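Local atomic coordinates of mandelate racemase/muconate lactonizing protein (Thermobispora bispora, PDB entry 3VC5), a protein that probably catalyses the magnesium-dependent dehydration of D-glucarate to 5-dehydro-4-deoxy-D-glucarate, as a glucarate dehydratase of the enolase superfamily. Residues K157-V162 and A359-C364; I345-M350 and L382-G387; G306-D311 and A322-L327; G201-R206 and T366-Q371; T126-F131 and V291-L296. One frame throughout, in Å; residues are numbered along the deposited sequence. Where two conformers were deposited one is given.

Contact 1: residues K157-V162 and A359-C364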
# COMPACT_ATOMS: atom_id res chain seq x y z
N LYS A 157 3.88 -15.68 -1.69
CA LYS A 157 4.33 -15.90 -0.33
C LYS A 157 5.82 -15.66 -0.22
O LYS A 157 6.61 -16.07 -1.10
CB LYS A 157 4.01 -17.31 0.14
CG LYS A 157 4.73 -18.41 -0.59
CD LYS A 157 4.15 -19.79 -0.22
CE LYS A 157 4.86 -20.90 -1.01
NZ LYS A 157 4.45 -22.27 -0.62
N VAL A 158 6.22 -15.03 0.88
CA VAL A 158 7.63 -14.83 1.18
C VAL A 158 8.10 -15.76 2.26
O VAL A 158 9.29 -15.78 2.61
CB VAL A 158 7.96 -13.37 1.55
CG1 VAL A 158 7.33 -12.43 0.55
CG2 VAL A 158 7.48 -13.03 2.95
N ARG A 159 7.15 -16.52 2.81
CA ARG A 159 7.45 -17.56 3.79
C ARG A 159 6.46 -18.68 3.57
O ARG A 159 5.31 -18.43 3.17
CB ARG A 159 7.39 -16.99 5.21
CG ARG A 159 6.11 -16.21 5.49
CD ARG A 159 6.19 -15.40 6.81
NE ARG A 159 7.19 -14.32 6.81
CZ ARG A 159 6.97 -13.05 6.47
NH1 ARG A 159 5.78 -12.64 6.04
NH2 ARG A 159 7.96 -12.17 6.54
N ASP A 160 6.89 -19.93 3.76
CA ASP A 160 6.03 -21.08 3.49
C ASP A 160 4.97 -21.30 4.56
O ASP A 160 3.92 -21.90 4.28
CB ASP A 160 6.86 -22.36 3.35
CG ASP A 160 7.70 -22.38 2.09
OD1 ASP A 160 7.41 -21.61 1.15
OD2 ASP A 160 8.65 -23.20 2.03
N ALA A 161 5.23 -20.81 5.79
CA ALA A 161 4.33 -20.99 6.91
C ALA A 161 4.35 -19.72 7.77
O ALA A 161 5.36 -19.02 7.79
CB ALA A 161 4.72 -22.23 7.73
N VAL A 162 3.25 -19.44 8.45
CA VAL A 162 3.10 -18.21 9.24
C VAL A 162 3.09 -18.58 10.70
O VAL A 162 2.19 -19.29 11.17
CB VAL A 162 1.77 -17.54 8.90
CG1 VAL A 162 1.47 -16.39 9.85
CG2 VAL A 162 1.78 -17.07 7.42
N ALA A 359 6.61 -7.26 5.66
CA ALA A 359 6.78 -6.61 6.96
C ALA A 359 6.08 -7.29 8.15
O ALA A 359 6.32 -6.91 9.31
CB ALA A 359 6.38 -5.12 6.88
N ILE A 360 5.21 -8.27 7.90
CA ILE A 360 4.58 -8.94 9.03
C ILE A 360 5.57 -10.00 9.46
O ILE A 360 5.60 -11.12 8.93
CB ILE A 360 3.18 -9.52 8.71
CG1 ILE A 360 2.22 -8.38 8.30
CG2 ILE A 360 2.67 -10.31 9.95
CD1 ILE A 360 0.83 -8.85 7.84
N THR A 361 6.41 -9.63 10.42
CA THR A 361 7.59 -10.42 10.81
C THR A 361 7.52 -10.96 12.23
O THR A 361 8.34 -11.78 12.63
CB THR A 361 8.88 -9.57 10.64
OG1 THR A 361 8.68 -8.27 11.22
CG2 THR A 361 9.22 -9.42 9.16
N HIS A 362 6.54 -10.50 13.01
CA HIS A 362 6.31 -11.02 14.35
C HIS A 362 5.27 -12.13 14.26
O HIS A 362 4.45 -12.14 13.33
CB HIS A 362 5.82 -9.90 15.28
CG HIS A 362 6.86 -8.85 15.53
ND1 HIS A 362 7.75 -8.91 16.59
CD2 HIS A 362 7.16 -7.72 14.86
CE1 HIS A 362 8.53 -7.85 16.57
NE2 HIS A 362 8.20 -7.11 15.52
N ALA A 363 5.27 -13.06 15.21
CA ALA A 363 4.25 -14.13 15.24
C ALA A 363 2.87 -13.49 15.31
O ALA A 363 2.68 -12.50 16.03
CB ALA A 363 4.45 -15.06 16.45
N CYS A 364 1.92 -14.00 14.53
CA CYS A 364 0.56 -13.47 14.60
C CYS A 364 -0.21 -14.06 15.76
O CYS A 364 0.03 -15.22 16.16
CB CYS A 364 -0.23 -13.79 13.31
SG CYS A 364 0.44 -13.10 11.78

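Contact 2: residues I345-M350 and L382-G387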
# COMPACT_ATOMS: atom_id res chain seq x y z
N ILE A 345 -12.15 -19.49 7.98
CA ILE A 345 -12.13 -18.54 6.86
C ILE A 345 -11.21 -17.39 7.25
O ILE A 345 -10.28 -17.03 6.51
CB ILE A 345 -13.53 -18.05 6.51
CG1 ILE A 345 -14.36 -19.22 5.95
CG2 ILE A 345 -13.46 -16.83 5.52
CD1 ILE A 345 -15.87 -18.95 6.03
N SER A 346 -11.42 -16.85 8.45
CA SER A 346 -10.53 -15.80 9.00
C SER A 346 -9.10 -16.33 9.11
O SER A 346 -8.16 -15.64 8.76
CB SER A 346 -11.01 -15.32 10.36
OG SER A 346 -12.11 -14.45 10.17
N LEU A 347 -8.93 -17.57 9.59
CA LEU A 347 -7.55 -18.11 9.73
C LEU A 347 -6.86 -18.21 8.36
O LEU A 347 -5.67 -17.84 8.24
CB LEU A 347 -7.52 -19.49 10.39
CG LEU A 347 -6.10 -20.02 10.72
CD1 LEU A 347 -5.32 -19.11 11.63
CD2 LEU A 347 -6.21 -21.41 11.33
N ALA A 348 -7.60 -18.63 7.33
CA ALA A 348 -7.00 -18.73 5.98
C ALA A 348 -6.61 -17.31 5.52
O ALA A 348 -5.51 -17.09 5.02
CB ALA A 348 -7.97 -19.33 5.00
N ALA A 349 -7.52 -16.35 5.72
CA ALA A 349 -7.26 -14.98 5.28
C ALA A 349 -6.05 -14.37 6.01
O ALA A 349 -5.18 -13.76 5.39
CB ALA A 349 -8.48 -14.13 5.45
N MET A 350 -6.00 -14.56 7.33
CA MET A 350 -4.87 -14.13 8.15
C MET A 350 -3.57 -14.68 7.63
O MET A 350 -2.54 -13.98 7.57
CB MET A 350 -5.06 -14.50 9.63
CG MET A 350 -6.26 -13.78 10.27
SD MET A 350 -6.90 -14.67 11.73
CE MET A 350 -5.69 -14.26 12.96
N LEU A 382 -6.04 -26.31 6.92
CA LEU A 382 -5.33 -25.48 7.87
C LEU A 382 -4.89 -26.36 9.02
O LEU A 382 -5.72 -26.96 9.69
CB LEU A 382 -6.24 -24.37 8.39
CG LEU A 382 -6.84 -23.43 7.34
CD1 LEU A 382 -8.05 -22.66 7.90
CD2 LEU A 382 -5.79 -22.46 6.81
N ARG A 383 -3.58 -26.44 9.22
CA ARG A 383 -3.03 -27.20 10.34
C ARG A 383 -1.90 -26.38 10.92
O ARG A 383 -1.32 -25.53 10.23
CB ARG A 383 -2.52 -28.56 9.87
CG ARG A 383 -1.67 -28.47 8.64
CD ARG A 383 -1.57 -29.82 7.92
NE ARG A 383 -0.74 -29.68 6.73
CZ ARG A 383 0.55 -30.00 6.68
NH1 ARG A 383 1.15 -30.49 7.75
NH2 ARG A 383 1.23 -29.83 5.55
N PHE A 384 -1.61 -26.60 12.20
CA PHE A 384 -0.44 -26.00 12.83
C PHE A 384 0.68 -27.02 12.89
O PHE A 384 0.49 -28.14 13.40
CB PHE A 384 -0.76 -25.48 14.23
CG PHE A 384 -1.68 -24.29 14.23
CD1 PHE A 384 -1.18 -23.03 14.45
CD2 PHE A 384 -3.02 -24.44 13.95
CE1 PHE A 384 -2.02 -21.92 14.43
CE2 PHE A 384 -3.89 -23.37 13.95
CZ PHE A 384 -3.38 -22.08 14.16
N VAL A 385 1.85 -26.63 12.38
CA VAL A 385 3.03 -27.48 12.39
C VAL A 385 4.14 -26.66 13.02
O VAL A 385 4.53 -25.61 12.49
CB VAL A 385 3.46 -27.87 10.96
CG1 VAL A 385 4.78 -28.66 10.98
CG2 VAL A 385 2.33 -28.65 10.23
N ASP A 386 4.61 -27.09 14.19
CA ASP A 386 5.66 -26.36 14.89
C ASP A 386 5.26 -24.89 15.08
O ASP A 386 6.09 -23.98 14.90
CB ASP A 386 6.98 -26.44 14.10
CG ASP A 386 7.45 -27.87 13.91
OD1 ASP A 386 7.25 -28.69 14.84
OD2 ASP A 386 8.03 -28.17 12.84
N GLY A 387 4.00 -24.67 15.45
CA GLY A 387 3.50 -23.33 15.80
C GLY A 387 3.10 -22.44 14.64
O GLY A 387 2.67 -21.29 14.86

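Contact 3: residues G306-D311 and A322-L327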
# COMPACT_ATOMS: atom_id res chain seq x y z
N GLY A 306 6.03 0.98 18.90
CA GLY A 306 7.03 0.48 18.01
C GLY A 306 6.46 -0.65 17.16
O GLY A 306 7.08 -1.03 16.16
N VAL A 307 5.30 -1.21 17.57
CA VAL A 307 4.69 -2.36 16.89
C VAL A 307 3.18 -2.13 16.74
O VAL A 307 2.49 -1.85 17.73
CB VAL A 307 4.90 -3.67 17.68
CG1 VAL A 307 4.28 -4.84 16.93
CG2 VAL A 307 6.40 -3.92 17.93
N LEU A 308 2.67 -2.23 15.51
CA LEU A 308 1.23 -2.17 15.25
C LEU A 308 0.73 -3.62 15.05
O LEU A 308 1.31 -4.35 14.24
CB LEU A 308 0.91 -1.38 13.97
CG LEU A 308 -0.57 -1.32 13.61
CD1 LEU A 308 -1.36 -0.61 14.74
CD2 LEU A 308 -0.75 -0.60 12.26
N LEU A 309 -0.34 -4.01 15.74
CA LEU A 309 -1.02 -5.28 15.43
C LEU A 309 -2.04 -4.91 14.36
O LEU A 309 -3.03 -4.23 14.64
CB LEU A 309 -1.73 -5.87 16.66
CG LEU A 309 -0.85 -6.70 17.60
CD1 LEU A 309 0.19 -5.84 18.36
CD2 LEU A 309 -1.71 -7.48 18.58
N ILE A 310 -1.78 -5.31 13.13
CA ILE A 310 -2.73 -5.11 12.04
C ILE A 310 -3.86 -6.14 12.21
O ILE A 310 -3.72 -7.16 12.92
CB ILE A 310 -2.00 -5.32 10.69
CG1 ILE A 310 -2.76 -4.69 9.52
CG2 ILE A 310 -1.78 -6.80 10.39
CD1 ILE A 310 -2.82 -3.16 9.63
N ASP A 311 -4.99 -5.89 11.56
CA ASP A 311 -6.12 -6.81 11.65
C ASP A 311 -7.03 -6.51 10.48
O ASP A 311 -7.64 -5.42 10.44
CB ASP A 311 -6.85 -6.69 13.00
CG ASP A 311 -8.01 -7.67 13.13
OD1 ASP A 311 -8.59 -8.05 12.07
OD2 ASP A 311 -8.41 -7.98 14.28
N ALA A 322 -2.25 -4.81 3.62
CA ALA A 322 -0.92 -4.82 3.00
C ALA A 322 -0.38 -3.39 2.78
O ALA A 322 0.81 -3.14 3.00
CB ALA A 322 -0.92 -5.62 1.66
N HIS A 323 -1.24 -2.48 2.33
CA HIS A 323 -0.82 -1.06 2.14
C HIS A 323 -0.37 -0.46 3.46
O HIS A 323 0.64 0.26 3.52
CB HIS A 323 -1.96 -0.23 1.56
CG HIS A 323 -2.19 -0.45 0.10
ND1 HIS A 323 -2.42 0.58 -0.77
CD2 HIS A 323 -2.22 -1.59 -0.64
CE1 HIS A 323 -2.59 0.10 -2.00
NE2 HIS A 323 -2.46 -1.22 -1.94
N ILE A 324 -1.15 -0.70 4.51
CA ILE A 324 -0.76 -0.22 5.86
C ILE A 324 0.55 -0.82 6.34
O ILE A 324 1.35 -0.14 6.99
CB ILE A 324 -1.91 -0.36 6.86
CG1 ILE A 324 -3.13 0.45 6.38
CG2 ILE A 324 -1.47 0.03 8.29
CD1 ILE A 324 -2.88 1.95 6.21
N ALA A 325 0.79 -2.10 6.04
CA ALA A 325 2.06 -2.70 6.40
C ALA A 325 3.22 -1.92 5.75
O ALA A 325 4.25 -1.66 6.39
CB ALA A 325 2.11 -4.20 6.00
N THR A 326 3.08 -1.57 4.47
CA THR A 326 4.14 -0.80 3.78
C THR A 326 4.35 0.55 4.49
O THR A 326 5.50 1.01 4.69
CB THR A 326 3.74 -0.54 2.28
OG1 THR A 326 3.75 -1.79 1.61
CG2 THR A 326 4.72 0.46 1.59
N LEU A 327 3.23 1.15 4.90
CA LEU A 327 3.29 2.48 5.52
C LEU A 327 4.06 2.34 6.84
O LEU A 327 5.02 3.07 7.10
CB LEU A 327 1.88 3.02 5.76
CG LEU A 327 1.72 4.39 6.42
CD1 LEU A 327 0.33 4.90 6.10
CD2 LEU A 327 1.98 4.32 7.95

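Contact 4: residues G201-R206 and T366-Q371. With PO4 (phosphate ion), chain B.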
# COMPACT_ATOMS: atom_id res chain seq x y z
N GLY A 201 2.21 -27.88 23.64
CA GLY A 201 2.29 -29.32 23.35
C GLY A 201 1.45 -29.67 22.13
O GLY A 201 1.87 -30.46 21.29
N GLU A 202 0.27 -29.07 22.04
CA GLU A 202 -0.68 -29.37 20.96
C GLU A 202 -0.35 -28.71 19.64
O GLU A 202 -0.47 -29.34 18.58
CB GLU A 202 -2.12 -29.07 21.39
CG GLU A 202 -2.57 -29.93 22.59
CD GLU A 202 -3.98 -29.63 23.10
OE1 GLU A 202 -4.64 -28.72 22.56
OE2 GLU A 202 -4.42 -30.32 24.06
N TYR A 203 0.04 -27.43 19.68
CA TYR A 203 0.17 -26.63 18.46
C TYR A 203 1.63 -26.32 18.07
O TYR A 203 1.91 -25.98 16.92
CB TYR A 203 -0.62 -25.32 18.61
CG TYR A 203 -2.12 -25.51 18.66
CD1 TYR A 203 -2.89 -25.47 17.48
CD2 TYR A 203 -2.78 -25.82 19.87
CE1 TYR A 203 -4.27 -25.68 17.50
CE2 TYR A 203 -4.19 -26.06 19.89
CZ TYR A 203 -4.91 -25.99 18.69
OH TYR A 203 -6.28 -26.21 18.69
N GLY A 204 2.54 -26.38 19.04
CA GLY A 204 3.97 -26.11 18.78
C GLY A 204 4.36 -24.64 18.75
O GLY A 204 5.42 -24.27 18.21
N PHE A 205 3.51 -23.78 19.31
CA PHE A 205 3.76 -22.33 19.31
C PHE A 205 5.16 -22.01 19.83
O PHE A 205 5.61 -22.59 20.83
CB PHE A 205 2.74 -21.61 20.21
CG PHE A 205 1.31 -21.76 19.75
CD1 PHE A 205 0.96 -21.43 18.43
CD2 PHE A 205 0.33 -22.26 20.61
CE1 PHE A 205 -0.37 -21.57 17.98
CE2 PHE A 205 -1.02 -22.37 20.18
CZ PHE A 205 -1.37 -22.02 18.86
N ARG A 206 5.84 -21.09 19.16
CA ARG A 206 7.20 -20.70 19.52
C ARG A 206 7.30 -19.27 20.08
O ARG A 206 8.41 -18.73 20.25
CB ARG A 206 8.14 -20.89 18.31
CG ARG A 206 8.25 -22.37 17.85
CD ARG A 206 9.12 -22.50 16.63
NE ARG A 206 9.43 -23.90 16.34
CZ ARG A 206 10.29 -24.28 15.39
NH1 ARG A 206 10.90 -23.37 14.65
NH2 ARG A 206 10.52 -25.57 15.18
N THR A 366 -3.63 -15.71 17.40
CA THR A 366 -4.87 -16.39 17.04
C THR A 366 -5.56 -16.97 18.28
O THR A 366 -4.89 -17.41 19.23
CB THR A 366 -4.66 -17.52 16.00
OG1 THR A 366 -5.94 -18.08 15.66
CG2 THR A 366 -3.69 -18.59 16.49
N HIS A 367 -6.90 -16.95 18.28
CA HIS A 367 -7.69 -17.60 19.33
C HIS A 367 -7.94 -19.07 19.01
O HIS A 367 -8.60 -19.77 19.76
CB HIS A 367 -9.03 -16.91 19.50
CG HIS A 367 -8.95 -15.56 20.17
ND1 HIS A 367 -8.47 -14.43 19.54
CD2 HIS A 367 -9.28 -15.18 21.43
CE1 HIS A 367 -8.54 -13.40 20.38
NE2 HIS A 367 -9.04 -13.83 21.53
N THR A 368 -7.42 -19.54 17.88
CA THR A 368 -7.78 -20.89 17.39
C THR A 368 -7.87 -21.99 18.47
O THR A 368 -8.86 -22.69 18.53
CB THR A 368 -6.85 -21.32 16.23
OG1 THR A 368 -7.08 -20.47 15.09
CG2 THR A 368 -7.09 -22.79 15.86
N PRO A 369 -6.85 -22.13 19.35
CA PRO A 369 -6.93 -23.29 20.29
C PRO A 369 -8.23 -23.27 21.13
O PRO A 369 -8.77 -24.33 21.47
CB PRO A 369 -5.72 -23.08 21.19
CG PRO A 369 -4.73 -22.31 20.29
CD PRO A 369 -5.60 -21.35 19.54
N TRP A 370 -8.71 -22.07 21.48
CA TRP A 370 -9.83 -21.91 22.39
C TRP A 370 -11.13 -22.37 21.77
O TRP A 370 -12.10 -22.67 22.49
CB TRP A 370 -9.95 -20.41 22.81
CG TRP A 370 -8.69 -20.03 23.58
CD1 TRP A 370 -7.75 -19.11 23.21
CD2 TRP A 370 -8.22 -20.60 24.82
NE1 TRP A 370 -6.73 -19.07 24.15
CE2 TRP A 370 -6.99 -19.99 25.14
CE3 TRP A 370 -8.72 -21.60 25.68
CZ2 TRP A 370 -6.27 -20.30 26.30
CZ3 TRP A 370 -8.00 -21.92 26.83
CH2 TRP A 370 -6.79 -21.28 27.12
N GLN A 371 -11.17 -22.39 20.43
CA GLN A 371 -12.38 -22.83 19.74
C GLN A 371 -12.42 -24.36 19.63
O GLN A 371 -13.40 -24.92 19.17
CB GLN A 371 -12.50 -22.15 18.38
CG GLN A 371 -13.46 -20.94 18.44
CD GLN A 371 -13.13 -20.03 19.62
OE1 GLN A 371 -12.15 -19.26 19.57
NE2 GLN A 371 -13.92 -20.12 20.70
P PO4 B . -10.19 -10.54 23.37
O1 PO4 B . -10.50 -10.61 24.82
O2 PO4 B . -10.41 -11.94 22.85
O3 PO4 B . -11.10 -9.61 22.68
O4 PO4 B . -8.83 -10.11 23.22
O HOH W 1 -7.82 -26.74 20.84

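Contact 5: residues T126-F131 and V291-L296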
# COMPACT_ATOMS: atom_id res chain seq x y z
N THR A 126 -15.91 1.71 10.50
CA THR A 126 -17.19 1.01 10.30
C THR A 126 -17.28 0.50 8.86
O THR A 126 -17.59 -0.69 8.60
CB THR A 126 -18.37 1.93 10.61
OG1 THR A 126 -18.32 2.26 12.00
CG2 THR A 126 -19.71 1.23 10.31
N VAL A 127 -16.96 1.37 7.91
CA VAL A 127 -16.96 0.99 6.48
C VAL A 127 -15.95 -0.14 6.23
O VAL A 127 -16.26 -1.13 5.57
CB VAL A 127 -16.62 2.19 5.60
CG1 VAL A 127 -16.43 1.75 4.11
CG2 VAL A 127 -17.72 3.24 5.72
N ASP A 128 -14.75 -0.02 6.83
CA ASP A 128 -13.72 -1.01 6.59
C ASP A 128 -14.16 -2.35 7.18
O ASP A 128 -13.87 -3.41 6.61
CB ASP A 128 -12.42 -0.58 7.28
CG ASP A 128 -11.65 0.47 6.49
OD1 ASP A 128 -12.02 0.72 5.30
OD2 ASP A 128 -10.62 0.97 6.98
N ARG A 129 -14.79 -2.31 8.37
CA ARG A 129 -15.28 -3.55 8.99
C ARG A 129 -16.33 -4.25 8.10
O ARG A 129 -16.31 -5.49 7.92
CB ARG A 129 -15.86 -3.30 10.40
CG ARG A 129 -14.79 -3.00 11.44
CD ARG A 129 -15.38 -2.34 12.70
NE ARG A 129 -16.72 -2.81 13.00
CZ ARG A 129 -17.06 -3.53 14.06
NH1 ARG A 129 -18.34 -3.88 14.22
NH2 ARG A 129 -16.15 -3.86 14.98
N VAL A 130 -17.23 -3.46 7.51
CA VAL A 130 -18.27 -4.04 6.67
C VAL A 130 -17.67 -4.53 5.34
O VAL A 130 -17.92 -5.66 4.89
CB VAL A 130 -19.43 -3.08 6.46
CG1 VAL A 130 -20.45 -3.68 5.47
CG2 VAL A 130 -20.08 -2.78 7.83
N PHE A 131 -16.80 -3.73 4.77
CA PHE A 131 -16.17 -4.09 3.51
C PHE A 131 -15.33 -5.37 3.58
O PHE A 131 -15.31 -6.14 2.64
CB PHE A 131 -15.29 -2.93 3.08
CG PHE A 131 -14.45 -3.19 1.84
CD1 PHE A 131 -15.05 -3.25 0.55
CD2 PHE A 131 -13.06 -3.30 1.95
CE1 PHE A 131 -14.27 -3.45 -0.58
CE2 PHE A 131 -12.27 -3.49 0.80
CZ PHE A 131 -12.88 -3.55 -0.47
N VAL A 291 -6.02 2.13 15.20
CA VAL A 291 -6.90 1.06 14.71
C VAL A 291 -7.56 1.43 13.38
O VAL A 291 -8.43 0.71 12.89
CB VAL A 291 -7.97 0.63 15.77
CG1 VAL A 291 -7.29 0.03 17.02
CG2 VAL A 291 -8.82 1.83 16.16
N THR A 292 -7.19 2.59 12.82
CA THR A 292 -7.75 2.99 11.53
C THR A 292 -6.75 3.99 10.93
O THR A 292 -5.93 4.54 11.66
CB THR A 292 -9.18 3.58 11.72
OG1 THR A 292 -9.80 3.71 10.44
CG2 THR A 292 -9.17 4.96 12.39
N PRO A 293 -6.74 4.18 9.61
CA PRO A 293 -5.63 4.98 9.08
C PRO A 293 -5.53 6.41 9.59
O PRO A 293 -4.41 6.95 9.70
CB PRO A 293 -5.87 4.93 7.54
CG PRO A 293 -6.52 3.54 7.35
CD PRO A 293 -7.49 3.50 8.52
N GLU A 294 -6.64 7.02 9.96
CA GLU A 294 -6.66 8.41 10.45
C GLU A 294 -5.82 8.55 11.73
O GLU A 294 -5.47 9.65 12.11
CB GLU A 294 -8.09 8.88 10.73
CG GLU A 294 -8.88 9.39 9.51
CD GLU A 294 -10.20 10.07 9.88
OE1 GLU A 294 -10.97 10.44 8.96
OE2 GLU A 294 -10.47 10.24 11.09
N HIS A 295 -5.56 7.45 12.40
CA HIS A 295 -4.77 7.50 13.65
C HIS A 295 -3.26 7.58 13.39
O HIS A 295 -2.47 7.82 14.31
CB HIS A 295 -5.03 6.24 14.49
CG HIS A 295 -6.44 6.15 14.99
ND1 HIS A 295 -7.01 4.98 15.44
CD2 HIS A 295 -7.41 7.09 15.08
CE1 HIS A 295 -8.26 5.21 15.80
NE2 HIS A 295 -8.52 6.49 15.60
N LEU A 296 -2.84 7.29 12.16
CA LEU A 296 -1.41 7.08 11.94
C LEU A 296 -0.57 8.37 11.98
O LEU A 296 0.53 8.35 12.54
CB LEU A 296 -1.14 6.27 10.66
CG LEU A 296 -1.55 4.79 10.76
CD1 LEU A 296 -1.81 4.18 9.37
CD2 LEU A 296 -0.50 4.00 11.56
O HOH W 2 -10.07 1.16 9.49

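Contact 1: residues K157-V162 and A359-C364
Arg159 reaches across to Ile360 and Thr361, and its course shows how a long side chain can turn its flat face to Ile360 O while its rim bonds to carbonyls just before 359-364. From CB the chain leaves with CG between the backbone N and the carbonyl carbon (chi1 50°), and CG and CD carry it onward until a bend at chi3 (65°) turns the guanidinium broadside to Ile360. NE comes only to 4.2 Å from Ile360 O, whereas CZ lies 3.4 Å from that oxygen. NH1 is nearest, 3.3 Å from Ile360 O, but the angle is too poor for a hydrogen bond, since the oxygen stands over the face, displaced toward the rim. Val158 CG2 covers the opposite face, 3.4 Å above the plane. NH2 also meets Thr361 CG2 at 4.0 Å, the two side chains crossing at about a right angle. The N-H groups instead serve Thr357 O, through NH1, and Pro358 O, through NH2. A leucine in this position would probably leave both carbonyls without their donor and Ile360 O without the flat group against it. Farther along, Val162 CG1 packs on Cys364 SG at 4.0 Å. Val162 also touches helix 344-355, and backbone bonds from Cys364 to Pro163 and Ser165 hold the loop beside strand 161-169, while Ile360 and Cys364 pack on strand 334-337, where the barrel closes.

Contact 2: residues I345-M350 and L382-G387
The 345-350 turns of helix 344-355 face an extended run of backbone at 382-384, the closest alpha carbons being those of Ala348 and Leu382, 7.2 Å apart. No hydrogen bond joins the two, and the contact is a small apolar interlock in which one leucine from each side does most of the work. Leu382 sets its two methyl branches on neighbouring helix residues: CD1 lies 4.1 Å from Leu347 CB, and CD2 rests 4.0 Å from Ala348 CA, close to the helix backbone because the alanine side chain is so short. Leu347 answers with CG anti to its own N (chi1 -173°), which carries the branch out from the helix so that CD2 meets both Leu382 and the ring of Phe384. The approach to that ring is oblique, with Leu347 CD2 4.0 Å from Phe384 CE2, and the leucine and phenylalanine side chains arrive from opposite directions. Phe384 also meets Tyr203 edge-to-face, while Leu347 packs on Tyr164 of strand 161-169. The contact thus lays the chain leading into strand 388-390 over a helix on the outside of the (beta/alpha)7beta barrel of the enolase superfamily, where strand 388-390 pairs antiparallel with strand 161-169.

Contact 3: residues G306-D311 and A322-L327
Where Leu308 and Ile310 meet Ile324 no flat group takes part; the ring of the preceding residue, His323, is turned to the dimer interface, where it stacks on His323 of the second subunit and its ND1 bonds to Thr326 OG1 of that chain. The intramolecular contact is made instead by branched aliphatic groups, with Ile324 CG2 as the common point. Ile310 CD1 comes to 3.7 Å from Ile324 CG2, and the same CD1 lies 4.0 Å from Ile324 CB, at the base of the side chain. Leu308 CD2 reaches Ile324 CG2 less closely, at 4.1 Å. Both strand side chains cross Ile324 obliquely. With CG1 of Ile324 set beside its backbone N (chi1 -59°), CG2 is the branch presented to the strand, while CD1 leads away from it. This is the strand-to-helix packing of a beta-alpha-beta crossover: after strand 307-310 and helix 312-315 the chain enters helix 318-330, then returns as the parallel neighbour 334-337, as in the repeating units of a (beta/alpha) barrel. Ala325 and Ile310 both touch Leu335 of that returning strand. Beyond strand 307-310, Asp311 caps helix 312-315 through OD1 to His313 N, and OD2 bonds to ND1 of His338, the predicted proton acceptor.

Contact 4: residues G201-R206 and T366-Q371
Pro369 packs against both Tyr203 and Phe205, the tight half of the contact. Tyr203 CG lies anti to its carbonyl carbon (chi1 -68°), which swings the ring over Pro369. Pro369 CG stands over one face of the ring, 4.0 Å from the centroid and 18° off the normal, a CH-pi contact, while Pro369 CB comes within 3.6 Å of Tyr203 CE2. The same CG abuts the edge of the other ring, 3.7 Å from Phe205 CZ. The hydroxyl is close too, with Tyr203 OH 3.4 Å from Pro369 CA. Looser are Thr368, whose CG2 stays 4.4 Å from Tyr203 CE1, and the water-bridged side: Tyr203 OH donates to a water at 2.7 Å, which donates in turn to Pro369 O, also at 2.7 Å. An alanine in place of Tyr203 would probably uncover Pro369 and leave the water that bridges to Pro369 O without its hydroxyl donor. Across the loop, His367 NE2 donates to O2 of a phosphate ion over 2.7 Å, bent to an N-H...O angle of 137°. Lys211, the predicted proton acceptor, Asn42, His47 and Arg421 also bind this ion, probably from the crystallisation liquor, so the loop reaches from helix 189-203 to an anion pocket consistent with the superfamily's active-site cleft.

Contact 5: residues T126-F131 and V291-L296
Asp128 and Thr292 are joined through a water, their nearest atoms, OD2 and OG1, being 4.5 Å apart. In this polar relay the water donates to Asp128 OD2 at 2.6 Å and accepts from Thr292 OG1 at 2.7 Å. Thr292 can offer that hydroxyl because OG1 lies anti to the backbone N (chi1 -168°), turned to the helix. Charge adds to the grip on the carboxylate: Arg320 forms a salt bridge with OD2, and Tyr99 OH bonds to OD1, so this buried group, with three partners, would probably stay ionised. Van der Waals contact is slight, Pro293 CD standing 4.3 Å from Asp128 OD2. Within the loop, further bonds shape the turn around Thr292. Val291 N donates to His295 ND1 at 3.0 Å, with an N-H...N angle of 167° and the nitrogen near the ring plane, and Thr292 CG2 sits over the centre of one face, 3.5 Å above it. Backbone bonds, such as His295 N to Thr292 O, wind the turn that enters helix 296-302. Helix 123-146, in the N-terminal domain, meets a loop that follows barrel strand 284-286, with helix 95-106 behind Thr126 and Val127 and helix 312-315 against Pro293 and Leu296.

From the N terminus, residues 126-131, 157-162 and 201-206 open contacts 5, 1 and 4 in turn. Contact 5 closes first, at 291-296, joining the N-terminal domain to the barrel and crossing contacts 1 and 4. Contact 3 then opens and shuts within a short span, a single strand and helix lying inside the long loops of contacts 1 and 4; it touches contact 5 through Leu327 and Leu296. Segment 345-350 opens contact 2 before 359-364 and 366-371 close contacts 1 and 4, so these three cross one another. Contact 2 ends last, beside contact 4, where Gly387 N probably bonds to Tyr203 O near the final sheet strand.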